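Local atomic coordinates of cellobiose 2-epimerase (Ruminococcus albus, PDB entry 3VW5), a protein that catalyses the reversible epimerization of cellobiose to 4-O-beta-D-glucopyranosyl-D-mannose, using an (alpha/alpha)6 barrel fold to act on an unmodified sugar. Residues I6-E9 and L10-I14; A329-V332 and W333-K337; F227-T230 and A231-V235. The protein carries 2 engineered substitutions. All blocks are in the same frame, centred on the assembly; numbering follows the deposited sequence.

Contact 1: residues I6-E9 and L10-I14; sequences IRQE and LTDHI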
ATOM      1  N   ILE A   6       9.504 -15.713  -8.446  1.00 43.64           N
ATOM      2  CA  ILE A   6       9.195 -14.477  -7.752  1.00 41.51           C
ATOM      3  C   ILE A   6      10.280 -14.140  -6.735  1.00 39.66           C
ATOM      4  O   ILE A   6      10.689 -12.981  -6.616  1.00 36.22           O
ATOM      5  CB  ILE A   6       7.788 -14.524  -7.128  1.00 43.21           C
ATOM      6  CG1 ILE A   6       6.743 -14.238  -8.206  1.00 38.98           C
ATOM      7  CG2 ILE A   6       7.661 -13.532  -5.994  1.00 39.35           C
ATOM      8  CD1 ILE A   6       5.343 -14.608  -7.809  1.00 37.82           C
ATOM      9  N   ARG A   7      10.768 -15.161  -6.033  1.00 38.21           N
ATOM     10  CA  ARG A   7      11.834 -14.981  -5.053  1.00 41.44           C
ATOM     11  C   ARG A   7      13.072 -14.414  -5.738  1.00 43.61           C
ATOM     12  O   ARG A   7      13.801 -13.594  -5.170  1.00 41.00           O
ATOM     13  CB  ARG A   7      12.160 -16.309  -4.357  1.00 43.96           C
ATOM     14  CG  ARG A   7      13.102 -16.184  -3.159  1.00 49.47           C
ATOM     15  CD  ARG A   7      13.393 -17.540  -2.512  1.00 49.84           C
ATOM     16  NE  ARG A   7      13.101 -17.587  -1.071  1.00 57.31           N
ATOM     17  CZ  ARG A   7      13.934 -17.153  -0.122  1.00 63.76           C
ATOM     18  NH1 ARG A   7      15.105 -16.613  -0.468  1.00 53.25           N
ATOM     19  NH2 ARG A   7      13.599 -17.249   1.172  1.00 58.12           N
ATOM     20  N   GLN A   8      13.288 -14.846  -6.981  1.00 47.19           N
ATOM     21  CA  GLN A   8      14.406 -14.369  -7.793  1.00 46.82           C
ATOM     22  C   GLN A   8      14.236 -12.910  -8.200  1.00 45.93           C
ATOM     23  O   GLN A   8      15.195 -12.113  -8.175  1.00 39.34           O
ATOM     24  CB  GLN A   8      14.525 -15.215  -9.048  1.00 48.01           C
ATOM     25  CG  GLN A   8      15.696 -16.155  -9.036  1.00 67.26           C
ATOM     26  CD  GLN A   8      16.431 -16.148 -10.360  1.00 72.92           C
ATOM     27  OE1 GLN A   8      16.705 -15.084 -10.917  1.00 63.87           O
ATOM     28  NE2 GLN A   8      16.737 -17.335 -10.879  1.00 69.51           N
ATOM     29  N   GLU A   9      13.005 -12.574  -8.588  1.00 41.67           N
ATOM     30  CA  GLU A   9      12.670 -11.207  -8.963  1.00 43.03           C
ATOM     31  C   GLU A   9      12.898 -10.261  -7.780  1.00 39.06           C
ATOM     32  O   GLU A   9      13.433  -9.162  -7.936  1.00 39.21           O
ATOM     33  CB  GLU A   9      11.226 -11.129  -9.475  1.00 43.21           C
ATOM     34  CG  GLU A   9      10.783  -9.721  -9.847  1.00 41.94           C
ATOM     35  CD  GLU A   9      11.656  -9.100 -10.918  1.00 44.09           C
ATOM     36  OE1 GLU A   9      11.735  -7.854 -10.978  1.00 42.55           O
ATOM     37  OE2 GLU A   9      12.264  -9.864 -11.697  1.00 49.58           O
ATOM     38  N   LEU A  10      12.518 -10.708  -6.592  1.00 35.64           N
ATOM     39  CA  LEU A  10      12.777  -9.935  -5.387  1.00 38.24           C
ATOM     40  C   LEU A  10      14.275  -9.793  -5.113  1.00 39.34           C
ATOM     41  O   LEU A  10      14.771  -8.666  -4.974  1.00 39.37           O
ATOM     42  CB  LEU A  10      12.056 -10.557  -4.187  1.00 39.70           C
ATOM     43  CG  LEU A  10      11.852  -9.760  -2.893  1.00 41.78           C
ATOM     44  CD1 LEU A  10      12.329 -10.579  -1.713  1.00 38.52           C
ATOM     45  CD2 LEU A  10      12.487  -8.375  -2.885  1.00 34.10           C
ATOM     46  N   THR A  11      14.993 -10.918  -5.046  1.00 35.80           N
ATOM     47  CA  THR A  11      16.401 -10.891  -4.629  1.00 41.65           C
ATOM     48  C   THR A  11      17.412 -10.428  -5.682  1.00 45.95           C
ATOM     49  O   THR A  11      18.447  -9.856  -5.328  1.00 44.35           O
ATOM     50  CB  THR A  11      16.879 -12.239  -4.069  1.00 44.72           C
ATOM     51  OG1 THR A  11      16.946 -13.208  -5.127  1.00 47.62           O
ATOM     52  CG2 THR A  11      15.951 -12.719  -2.947  1.00 40.11           C
ATOM     53  N   ASP A  12      17.141 -10.682  -6.964  1.00 44.26           N
ATOM     54  CA  ASP A  12      18.138 -10.359  -7.992  1.00 46.11           C
ATOM     55  C   ASP A  12      17.805  -9.112  -8.787  1.00 46.51           C
ATOM     56  O   ASP A  12      18.686  -8.535  -9.430  1.00 45.23           O
ATOM     57  CB  ASP A  12      18.382 -11.531  -8.947  1.00 51.87           C
ATOM     58  CG  ASP A  12      18.846 -12.783  -8.224  1.00 58.43           C
ATOM     59  OD1 ASP A  12      19.579 -12.653  -7.213  1.00 60.55           O
ATOM     60  OD2 ASP A  12      18.470 -13.900  -8.656  1.00 63.84           O
ATOM     61  N   HIS A  13      16.540  -8.695  -8.749  1.00 46.45           N
ATOM     62  CA  HIS A  13      16.123  -7.529  -9.522  1.00 42.60           C
ATOM     63  C   HIS A  13      15.694  -6.339  -8.660  1.00 39.35           C
ATOM     64  O   HIS A  13      16.279  -5.260  -8.740  1.00 39.73           O
ATOM     65  CB  HIS A  13      15.031  -7.901 -10.545  1.00 42.41           C
ATOM     66  CG  HIS A  13      14.837  -6.867 -11.612  1.00 48.31           C
ATOM     67  ND1 HIS A  13      13.596  -6.517 -12.105  1.00 43.83           N
ATOM     68  CD2 HIS A  13      15.734  -6.092 -12.277  1.00 38.19           C
ATOM     69  CE1 HIS A  13      13.736  -5.575 -13.018  1.00 43.63           C
ATOM     70  NE2 HIS A  13      15.027  -5.300 -13.141  1.00 39.17           N
ATOM     71  N   ILE A  14      14.677  -6.547  -7.834  1.00 39.78           N
ATOM     72  CA  ILE A  14      14.085  -5.466  -7.043  1.00 38.82           C
ATOM     73  C   ILE A  14      15.029  -4.894  -5.980  1.00 38.65           C
ATOM     74  O   ILE A  14      15.291  -3.689  -5.954  1.00 39.12           O
ATOM     75  CB  ILE A  14      12.758  -5.911  -6.398  1.00 34.11           C
ATOM     76  CG1 ILE A  14      11.706  -6.179  -7.478  1.00 37.11           C
ATOM     77  CG2 ILE A  14      12.251  -4.876  -5.429  1.00 32.16           C
ATOM     78  CD1 ILE A  14      10.405  -6.780  -6.944  1.00 36.51           C
TER
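Glu-9 OE1 takes hydrogen bonds from two rings: from His-13 ND1 across this turn of helix, at 2.6 Å and with an N-H...O angle of 157°, and from Trp-349 NE1 in a loop. The histidine reaches OE1 on its syn side, and the oxygen lies in the imidazole plane, at the ring edge. The two side chains run alongside each other in the same direction with carboxylate and ring planes 69° apart. Glu-9 begins with CG opposite its backbone N (chi1 178°) and bends at the next bond, which turns the carboxylate to ND1 four residues on. Held by two donors, this carboxylate probably favours its charged form. The backbone beneath departs from a plain alpha-helix. Glu-9 O receives Ile-14 N at 2.9 Å, the mark of a pi-type turn, as well as His-13 N at 3.2 Å from above the carbonyl plane. Regular i to i+4 bonds precede it, Leu-10 N to Ile-6 O at 2.9 Å and Thr-11 N to Arg-7 O at 2.9 Å. Ile-6, Leu-10 and Ile-14 turn to Cys-379 of helix 373-385. Leu-64 of helix 47-64 meets Arg-7, Leu-10 and Thr-11, while Glu-9 packs on Trp-333 of helix 323-340.

Contact 2: residues A329-V332 and W333-K337; sequences AKSV and WENIK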
ATOM      1  N   ALA A 329      -3.754 -16.211 -10.439  1.00 45.20           N
ATOM      2  CA  ALA A 329      -2.503 -15.728  -9.867  1.00 41.64           C
ATOM      3  C   ALA A 329      -1.361 -15.916 -10.857  1.00 45.92           C
ATOM      4  O   ALA A 329      -0.642 -14.957 -11.172  1.00 44.94           O
ATOM      5  CB  ALA A 329      -2.194 -16.453  -8.568  1.00 41.54           C
ATOM      6  N   LYS A 330      -1.211 -17.144 -11.361  1.00 46.46           N
ATOM      7  CA  LYS A 330      -0.136 -17.467 -12.307  1.00 48.73           C
ATOM      8  C   LYS A 330      -0.243 -16.589 -13.550  1.00 47.81           C
ATOM      9  O   LYS A 330       0.750 -16.075 -14.070  1.00 45.77           O
ATOM     10  CB  LYS A 330      -0.183 -18.942 -12.729  1.00 48.02           C
ATOM     11  CG  LYS A 330       1.185 -19.518 -13.091  1.00 49.75           C
ATOM     12  CD  LYS A 330       1.093 -20.720 -14.029  1.00 60.60           C
ATOM     13  CE  LYS A 330       2.452 -21.418 -14.218  1.00 74.97           C
ATOM     14  NZ  LYS A 330       3.379 -20.741 -15.203  1.00 70.85           N
ATOM     15  N   SER A 331      -1.470 -16.433 -14.019  1.00 45.13           N
ATOM     16  CA  SER A 331      -1.738 -15.675 -15.212  1.00 41.86           C
ATOM     17  C   SER A 331      -1.246 -14.238 -15.024  1.00 46.26           C
ATOM     18  O   SER A 331      -0.509 -13.706 -15.862  1.00 43.56           O
ATOM     19  CB  SER A 331      -3.238 -15.730 -15.499  1.00 42.89           C
ATOM     20  OG  SER A 331      -3.544 -15.167 -16.758  1.00 53.11           O
ATOM     21  N   VAL A 332      -1.632 -13.616 -13.915  1.00 42.73           N
ATOM     22  CA  VAL A 332      -1.230 -12.241 -13.663  1.00 43.36           C
ATOM     23  C   VAL A 332       0.284 -12.150 -13.548  1.00 40.48           C
ATOM     24  O   VAL A 332       0.919 -11.258 -14.114  1.00 38.75           O
ATOM     25  CB  VAL A 332      -1.888 -11.679 -12.395  1.00 39.70           C
ATOM     26  CG1 VAL A 332      -1.307 -10.318 -12.053  1.00 35.09           C
ATOM     27  CG2 VAL A 332      -3.376 -11.588 -12.596  1.00 35.13           C
ATOM     28  N   TRP A 333       0.866 -13.084 -12.816  1.00 40.86           N
ATOM     29  CA  TRP A 333       2.322 -13.126 -12.709  1.00 44.24           C
ATOM     30  C   TRP A 333       3.005 -13.331 -14.073  1.00 42.89           C
ATOM     31  O   TRP A 333       3.953 -12.612 -14.420  1.00 41.37           O
ATOM     32  CB  TRP A 333       2.753 -14.199 -11.714  1.00 39.81           C
ATOM     33  CG  TRP A 333       4.197 -14.505 -11.763  1.00 42.71           C
ATOM     34  CD1 TRP A 333       4.768 -15.711 -12.035  1.00 42.20           C
ATOM     35  CD2 TRP A 333       5.276 -13.591 -11.530  1.00 40.19           C
ATOM     36  NE1 TRP A 333       6.133 -15.607 -11.982  1.00 42.09           N
ATOM     37  CE2 TRP A 333       6.473 -14.316 -11.675  1.00 39.81           C
ATOM     38  CE3 TRP A 333       5.341 -12.232 -11.205  1.00 37.26           C
ATOM     39  CZ2 TRP A 333       7.726 -13.731 -11.514  1.00 37.69           C
ATOM     40  CZ3 TRP A 333       6.586 -11.649 -11.041  1.00 41.12           C
ATOM     41  CH2 TRP A 333       7.764 -12.401 -11.198  1.00 43.48           C
ATOM     42  N   GLU A 334       2.523 -14.301 -14.849  1.00 44.63           N
ATOM     43  CA  GLU A 334       3.084 -14.543 -16.178  1.00 45.02           C
ATOM     44  C   GLU A 334       3.109 -13.240 -16.977  1.00 43.03           C
ATOM     45  O   GLU A 334       4.091 -12.932 -17.664  1.00 40.20           O
ATOM     46  CB  GLU A 334       2.325 -15.644 -16.925  1.00 41.79           C
ATOM     47  CG  GLU A 334       2.534 -17.054 -16.349  1.00 50.37           C
ATOM     48  CD  GLU A 334       3.984 -17.551 -16.449  1.00 67.33           C
ATOM     49  OE1 GLU A 334       4.416 -18.349 -15.562  1.00 63.36           O
ATOM     50  OE2 GLU A 334       4.692 -17.151 -17.418  1.00 65.76           O
ATOM     51  N   ASN A 335       2.042 -12.457 -16.857  1.00 42.30           N
ATOM     52  CA  ASN A 335       1.952 -11.205 -17.599  1.00 33.37           C
ATOM     53  C   ASN A 335       2.747 -10.051 -16.992  1.00 36.94           C
ATOM     54  O   ASN A 335       3.171  -9.148 -17.710  1.00 39.45           O
ATOM     55  CB  ASN A 335       0.497 -10.832 -17.854  1.00 33.33           C
ATOM     56  CG  ASN A 335      -0.160 -11.759 -18.852  1.00 39.31           C
ATOM     57  OD1 ASN A 335      -0.100 -11.530 -20.057  1.00 46.51           O
ATOM     58  ND2 ASN A 335      -0.766 -12.831 -18.360  1.00 44.51           N
ATOM     59  N   ILE A 336       2.965 -10.083 -15.681  1.00 37.99           N
ATOM     60  CA  ILE A 336       3.925  -9.177 -15.065  1.00 35.81           C
ATOM     61  C   ILE A 336       5.316  -9.396 -15.698  1.00 39.49           C
ATOM     62  O   ILE A 336       6.003  -8.437 -16.062  1.00 40.67           O
ATOM     63  CB  ILE A 336       3.994  -9.377 -13.541  1.00 37.60           C
ATOM     64  CG1 ILE A 336       2.722  -8.854 -12.878  1.00 41.47           C
ATOM     65  CG2 ILE A 336       5.205  -8.680 -12.945  1.00 31.03           C
ATOM     66  CD1 ILE A 336       2.646  -9.201 -11.402  1.00 35.30           C
ATOM     67  N   LYS A 337       5.719 -10.655 -15.846  1.00 34.13           N
ATOM     68  CA  LYS A 337       7.024 -10.972 -16.429  1.00 38.08           C
ATOM     69  C   LYS A 337       7.150 -10.474 -17.866  1.00 37.81           C
ATOM     70  O   LYS A 337       8.137  -9.834 -18.235  1.00 35.95           O
ATOM     71  CB  LYS A 337       7.272 -12.490 -16.417  1.00 41.19           C
ATOM     72  CG  LYS A 337       7.470 -13.109 -15.048  1.00 40.91           C
ATOM     73  CD  LYS A 337       7.964 -14.549 -15.155  1.00 47.06           C
ATOM     74  CE  LYS A 337       6.907 -15.462 -15.749  1.00 50.15           C
ATOM     75  NZ  LYS A 337       7.399 -16.861 -15.851  1.00 51.78           N
TER
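Lys-330 runs nearly extended until its last bond, where chi4 of -80° turns NZ toward Glu-334; the glutamate bends in turn at chi2, and the two side chains lie alongside each other, pointing the same way. They close an i to i+4 salt bridge, Lys-330 NZ to Glu-334 OE1 at 2.6 Å, with the ammonium above the carboxylate plane. Lys-337 joins from the next turn, its NZ 3.1 Å from Glu-334 OE2 in a weak hydrogen bond that is part of a salt bridge. Lys-337 CG lies 3.6 Å above one face of the Trp-333 indole, toward its rim. A second polar link lies at Ser-331 O, which accepts twice from Asn-335: from the backbone N at 3.0 Å and from ND2 at 2.7 Å, the latter with an N-H...O angle of 160°. These donors approach from opposite faces of the carbonyl plane. Asn-335 holds CG beside its own backbone N and anti to the carbonyl carbon (chi1 -70°), which brings ND2 back to Ser-331 O. On the buried side Val-332 CG1 rests 4.2 Å from Ile-336 CD1, both side chains packing on Gln-306 of helix 303-318. Glu-5 of helix 2-19 extends the charge network, bridging to Lys-337 NZ and accepting from Trp-333 NE1. With lysines on both sides in sequence, Glu-334 probably stays ionised, its carboxylate shared by Lys-330 and Lys-337.

Contact 3: residues F227-T230 and A231-V235; sequences FFDT and AFNLV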
ATOM      1  N   PHE A 227     -15.294   6.823  -3.060  1.00 38.49           N
ATOM      2  CA  PHE A 227     -15.315   8.211  -2.579  1.00 39.80           C
ATOM      3  C   PHE A 227     -16.635   8.579  -1.889  1.00 38.95           C
ATOM      4  O   PHE A 227     -17.719   8.162  -2.317  1.00 34.54           O
ATOM      5  CB  PHE A 227     -15.037   9.196  -3.722  1.00 35.58           C
ATOM      6  CG  PHE A 227     -13.690   9.025  -4.357  1.00 39.94           C
ATOM      7  CD1 PHE A 227     -12.528   9.287  -3.635  1.00 46.76           C
ATOM      8  CD2 PHE A 227     -13.571   8.612  -5.677  1.00 41.06           C
ATOM      9  CE1 PHE A 227     -11.273   9.139  -4.214  1.00 46.54           C
ATOM     10  CE2 PHE A 227     -12.320   8.462  -6.265  1.00 47.37           C
ATOM     11  CZ  PHE A 227     -11.166   8.726  -5.530  1.00 48.49           C
ATOM     12  N   PHE A 228     -16.530   9.366  -0.820  1.00 36.53           N
ATOM     13  CA  PHE A 228     -17.700   9.765  -0.043  1.00 39.73           C
ATOM     14  C   PHE A 228     -17.638  11.226   0.370  1.00 39.45           C
ATOM     15  O   PHE A 228     -16.568  11.827   0.418  1.00 41.37           O
ATOM     16  CB  PHE A 228     -17.869   8.921   1.232  1.00 35.32           C
ATOM     17  CG  PHE A 228     -17.632   7.460   1.042  1.00 40.10           C
ATOM     18  CD1 PHE A 228     -18.696   6.585   0.908  1.00 37.03           C
ATOM     19  CD2 PHE A 228     -16.329   6.949   1.027  1.00 36.63           C
ATOM     20  CE1 PHE A 228     -18.471   5.225   0.744  1.00 36.86           C
ATOM     21  CE2 PHE A 228     -16.097   5.614   0.856  1.00 33.93           C
ATOM     22  CZ  PHE A 228     -17.166   4.742   0.721  1.00 39.27           C
ATOM     23  N   ASP A 229     -18.804  11.780   0.691  1.00 40.54           N
ATOM     24  CA  ASP A 229     -18.885  13.071   1.366  1.00 48.03           C
ATOM     25  C   ASP A 229     -18.914  12.922   2.897  1.00 46.55           C
ATOM     26  O   ASP A 229     -18.788  11.815   3.445  1.00 38.12           O
ATOM     27  CB  ASP A 229     -20.102  13.869   0.887  1.00 41.72           C
ATOM     28  CG  ASP A 229     -21.406  13.080   0.982  1.00 47.09           C
ATOM     29  OD1 ASP A 229     -21.517  12.153   1.826  1.00 44.04           O
ATOM     30  OD2 ASP A 229     -22.330  13.397   0.197  1.00 52.34           O
ATOM     31  N   THR A 230     -19.098  14.050   3.578  1.00 46.34           N
ATOM     32  CA  THR A 230     -19.003  14.086   5.027  1.00 42.30           C
ATOM     33  C   THR A 230     -20.139  13.307   5.676  1.00 41.57           C
ATOM     34  O   THR A 230     -20.129  13.079   6.878  1.00 45.47           O
ATOM     35  CB  THR A 230     -18.943  15.526   5.539  1.00 43.16           C
ATOM     36  OG1 THR A 230     -19.782  16.340   4.718  1.00 48.56           O
ATOM     37  CG2 THR A 230     -17.523  16.068   5.427  1.00 45.24           C
ATOM     38  N   ALA A 231     -21.095  12.870   4.860  1.00 45.08           N
ATOM     39  CA  ALA A 231     -22.231  12.054   5.307  1.00 45.42           C
ATOM     40  C   ALA A 231     -22.056  10.561   4.980  1.00 46.64           C
ATOM     41  O   ALA A 231     -22.978   9.751   5.153  1.00 46.39           O
ATOM     42  CB  ALA A 231     -23.515  12.578   4.678  1.00 38.90           C
ATOM     43  N   PHE A 232     -20.865  10.204   4.511  1.00 45.00           N
ATOM     44  CA  PHE A 232     -20.612   8.857   4.005  1.00 42.50           C
ATOM     45  C   PHE A 232     -21.569   8.430   2.894  1.00 45.78           C
ATOM     46  O   PHE A 232     -21.913   7.252   2.769  1.00 44.96           O
ATOM     47  CB  PHE A 232     -20.596   7.833   5.135  1.00 40.42           C
ATOM     48  CG  PHE A 232     -19.221   7.428   5.532  1.00 42.91           C
ATOM     49  CD1 PHE A 232     -18.399   6.790   4.621  1.00 43.74           C
ATOM     50  CD2 PHE A 232     -18.732   7.707   6.795  1.00 42.87           C
ATOM     51  CE1 PHE A 232     -17.109   6.417   4.971  1.00 52.75           C
ATOM     52  CE2 PHE A 232     -17.441   7.336   7.156  1.00 50.75           C
ATOM     53  CZ  PHE A 232     -16.629   6.690   6.243  1.00 51.54           C
ATOM     54  N   ASN A 233     -21.997   9.396   2.093  1.00 42.16           N
ATOM     55  CA  ASN A 233     -22.734   9.087   0.892  1.00 41.95           C
ATOM     56  C   ASN A 233     -21.811   9.091  -0.315  1.00 40.35           C
ATOM     57  O   ASN A 233     -20.836   9.843  -0.375  1.00 34.67           O
ATOM     58  CB  ASN A 233     -23.904  10.055   0.690  1.00 43.16           C
ATOM     59  CG  ASN A 233     -25.105   9.708   1.538  1.00 45.23           C
ATOM     60  OD1 ASN A 233     -25.307   8.555   1.925  1.00 45.12           O
ATOM     61  ND2 ASN A 233     -25.920  10.711   1.826  1.00 54.67           N
ATOM     62  N   LEU A 234     -22.142   8.251  -1.283  1.00 39.24           N
ATOM     63  CA  LEU A 234     -21.337   8.068  -2.478  1.00 39.56           C
ATOM     64  C   LEU A 234     -21.162   9.343  -3.302  1.00 39.81           C
ATOM     65  O   LEU A 234     -22.104  10.110  -3.510  1.00 44.54           O
ATOM     66  CB  LEU A 234     -21.968   6.974  -3.330  1.00 44.47           C
ATOM     67  CG  LEU A 234     -21.165   6.224  -4.385  1.00 47.78           C
ATOM     68  CD1 LEU A 234     -19.764   5.860  -3.911  1.00 38.06           C
ATOM     69  CD2 LEU A 234     -21.966   4.979  -4.708  1.00 42.81           C
ATOM     70  N   VAL A 235     -19.929   9.556  -3.748  1.00 42.96           N
ATOM     71  CA  VAL A 235     -19.547  10.664  -4.615  1.00 42.04           C
ATOM     72  C   VAL A 235     -18.851  10.068  -5.831  1.00 42.91           C
ATOM     73  O   VAL A 235     -17.928   9.269  -5.679  1.00 44.60           O
ATOM     74  CB  VAL A 235     -18.525  11.574  -3.915  1.00 45.26           C
ATOM     75  CG1 VAL A 235     -17.676  12.324  -4.952  1.00 48.66           C
ATOM     76  CG2 VAL A 235     -19.210  12.523  -2.937  1.00 38.79           C
TER
HETATM   77  O   HOH W   1     -24.804  13.251   1.229  1.00 42.19           O
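Asp-229 leaves the chain with CB 4.2 Å from Val-235 CG2, and chi1 of 53° sets CG between the backbone N and carbonyl carbon, directing the carboxylate over the turn. Asp-229 OD1 accepts two backbone N-H groups, Asn-233 N at 2.8 Å on its syn side and Ala-231 N at 3.1 Å from above the carboxylate plane; they arrive from opposite faces. A water donates a hydrogen bond to Asp-229 OD2 at 2.7 Å and accepts one from Asn-233 ND2 at 2.8 Å, bridging the two side chains. The bond to Ala-231 N makes an Asx turn inside the type I beta turn of Asp-229 to Phe-232, whose own bond joins Phe-232 N to Asp-229 O. Phe-232 adopts left-handed helical angles and Asp-229 N bonds to Asn-233 O, which together give a beta hairpin with a type I turn and G1 bulge. Phe-228 and Leu-234 form its non-hydrogen-bonded pair, followed by Val-235 N to Phe-227 O at 3.0 Å. The Phe-232 ring sets its edge to the face of Phe-228 in a T-shaped pair, centroids 5.1 Å apart and planes at 64°. Phe-232 also stands edge-to-face with Tyr-150 and packs on helix 199-216.

Overall arrangement
Contacts 1 and 2 are neighbours although far apart in sequence: their centres are 15 Å apart, and helices 2-19 and 323-340 meet where Ile-6 CG1 lies 3.5 Å from Trp-333 CE2 and Glu-9 CB 4.1 Å from Trp-333 CH2. Contact 3 stands apart. Its centre is 41 Å from that of contact 1, on the opposite side of the chain's centre, with nearest atoms about 27 Å apart, and about 35 Å from that of contact 2, with nearest atoms about 22 Å apart. The evidence is therefore of helix-to-helix packing on one side of the chain's centre and a separate hairpin turn far from it.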